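Long-range contact in ESX-5 secretion-associated protein EspG5 (Mycobacterium marinum, PDB 6VJ5), which acts as a cytoplasmic chaperone specific for its cognate PE/PPE proteins, keeps their dimers from aggregating and is required for secretion of LipY and PE31/PPE18: residues F17-I26 with V67-L78. Numbering follows the deposited sequence.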
loop_
_atom_site.group_PDB
_atom_site.type_symbol
_atom_site.label_atom_id
_atom_site.label_comp_id
_atom_site.label_asym_id
_atom_site.label_seq_id
_atom_site.Cartn_x
_atom_site.Cartn_y
_atom_site.Cartn_z
ATOM N N PHE C 17 5.209 13.879 -8.570
ATOM C CA PHE C 17 3.785 14.139 -8.408
ATOM C C PHE C 17 3.242 13.478 -7.149
ATOM O O PHE C 17 2.321 14.005 -6.513
ATOM C CB PHE C 17 3.004 13.648 -9.621
ATOM C CG PHE C 17 1.594 14.148 -9.661
ATOM C CD1 PHE C 17 0.598 13.519 -8.931
ATOM C CD2 PHE C 17 1.266 15.260 -10.413
ATOM C CE1 PHE C 17 -0.699 13.983 -8.962
ATOM C CE2 PHE C 17 -0.032 15.730 -10.446
ATOM C CZ PHE C 17 -1.015 15.091 -9.719
ATOM N N TRP C 18 3.786 12.317 -6.784
ATOM C CA TRP C 18 3.340 11.639 -5.574
ATOM C C TRP C 18 3.794 12.375 -4.319
ATOM O O TRP C 18 3.065 12.397 -3.323
ATOM C CB TRP C 18 3.849 10.201 -5.583
ATOM C CG TRP C 18 3.735 9.481 -4.286
ATOM C CD1 TRP C 18 2.637 8.836 -3.796
ATOM C CD2 TRP C 18 4.767 9.312 -3.313
ATOM N NE1 TRP C 18 2.921 8.276 -2.574
ATOM C CE2 TRP C 18 4.224 8.557 -2.255
ATOM C CE3 TRP C 18 6.098 9.730 -3.232
ATOM C CZ2 TRP C 18 4.965 8.212 -1.131
ATOM C CZ3 TRP C 18 6.830 9.384 -2.122
ATOM C CH2 TRP C 18 6.265 8.629 -1.086
ATOM N N MET C 19 4.975 12.991 -4.346
ATOM C CA MET C 19 5.429 13.741 -3.181
ATOM C C MET C 19 4.555 14.965 -2.942
ATOM O O MET C 19 4.182 15.250 -1.799
ATOM C CB MET C 19 6.891 14.132 -3.363
ATOM C CG MET C 19 7.744 12.951 -3.798
ATOM S SD MET C 19 9.468 13.051 -3.302
ATOM C CE MET C 19 9.936 14.596 -4.073
ATOM N N LEU C 20 4.208 15.695 -4.002
ATOM C CA LEU C 20 3.291 16.818 -3.839
ATOM C C LEU C 20 1.990 16.360 -3.201
ATOM O O LEU C 20 1.456 17.025 -2.305
ATOM C CB LEU C 20 3.024 17.477 -5.188
ATOM C CG LEU C 20 4.292 17.890 -5.937
ATOM C CD1 LEU C 20 3.964 18.356 -7.340
ATOM C CD2 LEU C 20 5.030 18.976 -5.169
ATOM N N GLN C 21 1.468 15.215 -3.642
ATOM C CA GLN C 21 0.295 14.648 -2.992
ATOM C C GLN C 21 0.543 14.438 -1.506
ATOM O O GLN C 21 -0.335 14.702 -0.678
ATOM C CB GLN C 21 -0.084 13.325 -3.648
ATOM C CG GLN C 21 -0.622 13.458 -5.046
ATOM C CD GLN C 21 -0.883 12.114 -5.677
ATOM O OE1 GLN C 21 0.047 11.357 -5.950
ATOM N NE2 GLN C 21 -2.154 11.799 -5.899
ATOM N N ALA C 22 1.737 13.956 -1.153
ATOM C CA ALA C 22 2.065 13.732 0.249
ATOM C C ALA C 22 2.175 15.054 1.000
ATOM O O ALA C 22 1.572 15.226 2.065
ATOM C CB ALA C 22 3.367 12.937 0.360
ATOM N N LEU C 23 2.932 16.009 0.450
ATOM C CA LEU C 23 3.086 17.302 1.108
ATOM C C LEU C 23 1.748 17.988 1.350
ATOM O O LEU C 23 1.641 18.810 2.268
ATOM C CB LEU C 23 3.980 18.225 0.276
ATOM C CG LEU C 23 5.416 17.758 0.060
ATOM C CD1 LEU C 23 6.172 18.716 -0.854
ATOM C CD2 LEU C 23 6.150 17.619 1.383
ATOM N N LEU C 24 0.731 17.670 0.551
ATOM C CA LEU C 24 -0.566 18.331 0.628
ATOM C C LEU C 24 -1.679 17.378 1.040
ATOM O O LEU C 24 -2.861 17.727 0.897
ATOM C CB LEU C 24 -0.888 18.976 -0.723
ATOM C CG LEU C 24 0.184 19.914 -1.288
ATOM C CD1 LEU C 24 0.120 19.924 -2.808
ATOM C CD2 LEU C 24 0.019 21.323 -0.742
ATOM N N ASP C 25 -1.331 16.192 1.541
ATOM C CA ASP C 25 -2.295 15.209 2.035
ATOM C C ASP C 25 -3.403 14.962 1.016
ATOM O O ASP C 25 -4.594 15.059 1.315
ATOM C CB ASP C 25 -2.875 15.643 3.383
ATOM C CG ASP C 25 -3.784 14.593 3.991
ATOM O OD1 ASP C 25 -3.350 13.423 4.129
ATOM O OD2 ASP C 25 -4.932 14.938 4.345
ATOM N N ILE C 26 -2.998 14.625 -0.205
ATOM C CA ILE C 26 -3.917 14.247 -1.273
ATOM C C ILE C 26 -3.786 12.744 -1.474
ATOM O O ILE C 26 -2.719 12.251 -1.863
ATOM C CB ILE C 26 -3.627 15.018 -2.569
ATOM C CG1 ILE C 26 -3.821 16.519 -2.329
ATOM C CG2 ILE C 26 -4.538 14.537 -3.688
ATOM C CD1 ILE C 26 -2.966 17.408 -3.208
ATOM N N VAL C 67 4.586 23.872 -0.522
ATOM C CA VAL C 67 4.417 23.865 -1.970
ATOM C C VAL C 67 3.957 25.243 -2.421
ATOM O O VAL C 67 3.088 25.859 -1.794
ATOM C CB VAL C 67 3.414 22.774 -2.386
ATOM C CG1 VAL C 67 3.139 22.845 -3.879
ATOM C CG2 VAL C 67 3.933 21.393 -2.006
ATOM N N ASN C 68 4.572 25.749 -3.492
ATOM C CA ASN C 68 4.100 26.956 -4.162
ATOM C C ASN C 68 2.576 26.985 -4.167
ATOM O O ASN C 68 1.927 26.000 -4.529
ATOM C CB ASN C 68 4.656 26.989 -5.591
ATOM C CG ASN C 68 4.214 28.207 -6.370
ATOM O OD1 ASN C 68 3.022 28.440 -6.551
ATOM N ND2 ASN C 68 5.179 28.986 -6.848
ATOM N N GLU C 69 2.005 28.112 -3.733
ATOM C CA GLU C 69 0.576 28.124 -3.434
ATOM C C GLU C 69 -0.277 28.105 -4.698
ATOM O O GLU C 69 -1.375 27.535 -4.687
ATOM C CB GLU C 69 0.223 29.336 -2.569
ATOM C CG GLU C 69 -1.260 29.451 -2.228
ATOM C CD GLU C 69 -1.867 28.149 -1.717
ATOM O OE1 GLU C 69 -1.272 27.505 -0.825
ATOM O OE2 GLU C 69 -2.945 27.769 -2.218
ATOM N N GLN C 70 0.186 28.719 -5.787
ATOM C CA GLN C 70 -0.550 28.610 -7.043
ATOM C C GLN C 70 -0.628 27.151 -7.486
ATOM O O GLN C 70 -1.699 26.651 -7.848
ATOM C CB GLN C 70 0.102 29.479 -8.121
ATOM C CG GLN C 70 -0.015 30.988 -7.895
ATOM C CD GLN C 70 1.029 31.529 -6.924
ATOM O OE1 GLN C 70 1.871 30.785 -6.420
ATOM N NE2 GLN C 70 0.980 32.831 -6.666
ATOM N N VAL C 71 0.506 26.447 -7.431
ATOM C CA VAL C 71 0.536 25.025 -7.767
ATOM C C VAL C 71 -0.351 24.233 -6.813
ATOM O O VAL C 71 -1.143 23.380 -7.232
ATOM C CB VAL C 71 1.984 24.505 -7.740
ATOM C CG1 VAL C 71 2.016 23.000 -7.973
ATOM C CG2 VAL C 71 2.839 25.237 -8.761
ATOM N N ALA C 72 -0.214 24.489 -5.510
ATOM C CA ALA C 72 -1.009 23.758 -4.530
ATOM C C ALA C 72 -2.499 23.986 -4.739
ATOM O O ALA C 72 -3.312 23.107 -4.430
ATOM C CB ALA C 72 -0.600 24.164 -3.114
ATOM N N ALA C 73 -2.876 25.157 -5.257
ATOM C CA ALA C 73 -4.278 25.391 -5.583
ATOM C C ALA C 73 -4.732 24.483 -6.718
ATOM O O ALA C 73 -5.848 23.951 -6.686
ATOM C CB ALA C 73 -4.494 26.859 -5.947
ATOM N N ARG C 74 -3.878 24.284 -7.726
ATOM C CA ARG C 74 -4.240 23.410 -8.838
ATOM C C ARG C 74 -4.366 21.962 -8.382
ATOM O O ARG C 74 -5.283 21.251 -8.811
ATOM C CB ARG C 74 -3.206 23.533 -9.956
ATOM C CG ARG C 74 -2.885 24.972 -10.340
ATOM C CD ARG C 74 -2.165 25.064 -11.676
ATOM N NE ARG C 74 -2.018 26.454 -12.105
ATOM C CZ ARG C 74 -0.981 27.226 -11.797
ATOM N NH1 ARG C 74 0.013 26.749 -11.063
ATOM N NH2 ARG C 74 -0.936 28.479 -12.228
ATOM N N MET C 75 -3.459 21.507 -7.513
ATOM C CA MET C 75 -3.530 20.137 -7.018
ATOM C C MET C 75 -4.814 19.888 -6.243
ATOM O O MET C 75 -5.333 18.765 -6.241
ATOM C CB MET C 75 -2.327 19.843 -6.125
ATOM C CG MET C 75 -0.997 20.090 -6.789
ATOM S SD MET C 75 -0.744 18.954 -8.158
ATOM C CE MET C 75 -0.331 17.451 -7.269
ATOM N N ARG C 76 -5.331 20.913 -5.566
ATOM C CA ARG C 76 -6.562 20.743 -4.804
ATOM C C ARG C 76 -7.763 20.566 -5.720
ATOM O O ARG C 76 -8.753 19.940 -5.327
ATOM C CB ARG C 76 -6.767 21.939 -3.880
ATOM C CG ARG C 76 -5.669 22.093 -2.840
ATOM C CD ARG C 76 -6.073 21.461 -1.525
ATOM N NE ARG C 76 -4.928 21.207 -0.653
ATOM C CZ ARG C 76 -4.207 22.155 -0.064
ATOM N NH1 ARG C 76 -4.494 23.435 -0.261
ATOM N NH2 ARG C 76 -3.187 21.819 0.716
ATOM N N VAL C 77 -7.703 21.113 -6.934
ATOM C CA VAL C 77 -8.762 20.862 -7.903
ATOM C C VAL C 77 -8.751 19.394 -8.316
ATOM O O VAL C 77 -9.780 18.709 -8.269
ATOM C CB VAL C 77 -8.607 21.793 -9.119
ATOM C CG1 VAL C 77 -9.847 21.737 -9.999
ATOM C CG2 VAL C 77 -8.336 23.226 -8.668
ATOM N N LEU C 78 -7.578 18.889 -8.710
ATOM C CA LEU C 78 -7.448 17.474 -9.043
ATOM C C LEU C 78 -7.863 16.598 -7.866
ATOM O O LEU C 78 -8.454 15.525 -8.047
ATOM C CB LEU C 78 -6.007 17.164 -9.455
ATOM C CG LEU C 78 -5.371 18.052 -10.526
ATOM C CD1 LEU C 78 -3.859 17.862 -10.572
ATOM C CD2 LEU C 78 -5.974 17.769 -11.897
#
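Met75 reaches out from helix 69-78 and lays its methyl group on the ring of Phe17, a Met-aromatic contact with CH-pi character. Met75 CE sits 3.8 Å from the centroid of the Phe17 ring, 24° off the normal and displaced toward the rim. The sulfur lies more obliquely to the same ring, and the two side chains run past each other in opposite directions. A bend at chi2 (-65°), followed by another at chi3, folds the methionine so that its methyl also touches Leu20, with Met75 CE 3.9 Å from Leu20 CB. Leu78 CD1 meets the edge of the Phe17 ring near its plane, 4.1 Å from Phe17 CZ.

Leu24, the first residue to leave helical geometry, drives a forked tip against the other helix. Its CD1 lies across the root of the methionine, whereas Leu24 CD2 comes within 3.8 Å of Ala72 CB and also meets Val67 CB and the guanidinium of Arg76, the last at an oblique tilt. Ile26 CD1 abuts Met75 CB at 3.9 Å, the two side chains crossing at about a right angle. At the other end, Val67 CG2 fits among three leucines, closest to Leu23 CD1 at 3.7 Å.

A Schellman motif with Asp25 as its C-prime residue ends helix 17-23; Leu24, just before it, and Ile26, just after it, both point toward helix 69-78. The contact is apolar apart from the Arg76 end group, and the short helix segments cross nearly at right angles, with axes 10.9 Å apart. Helix 51-58 packs against Leu20 and Leu23 of helix 17-23. Val77 and Leu78 settle helix 69-78 onto strands 115-123 and 126-133 of the large antiparallel sheet, and Arg74 anchors it through a salt bridge to Asp141.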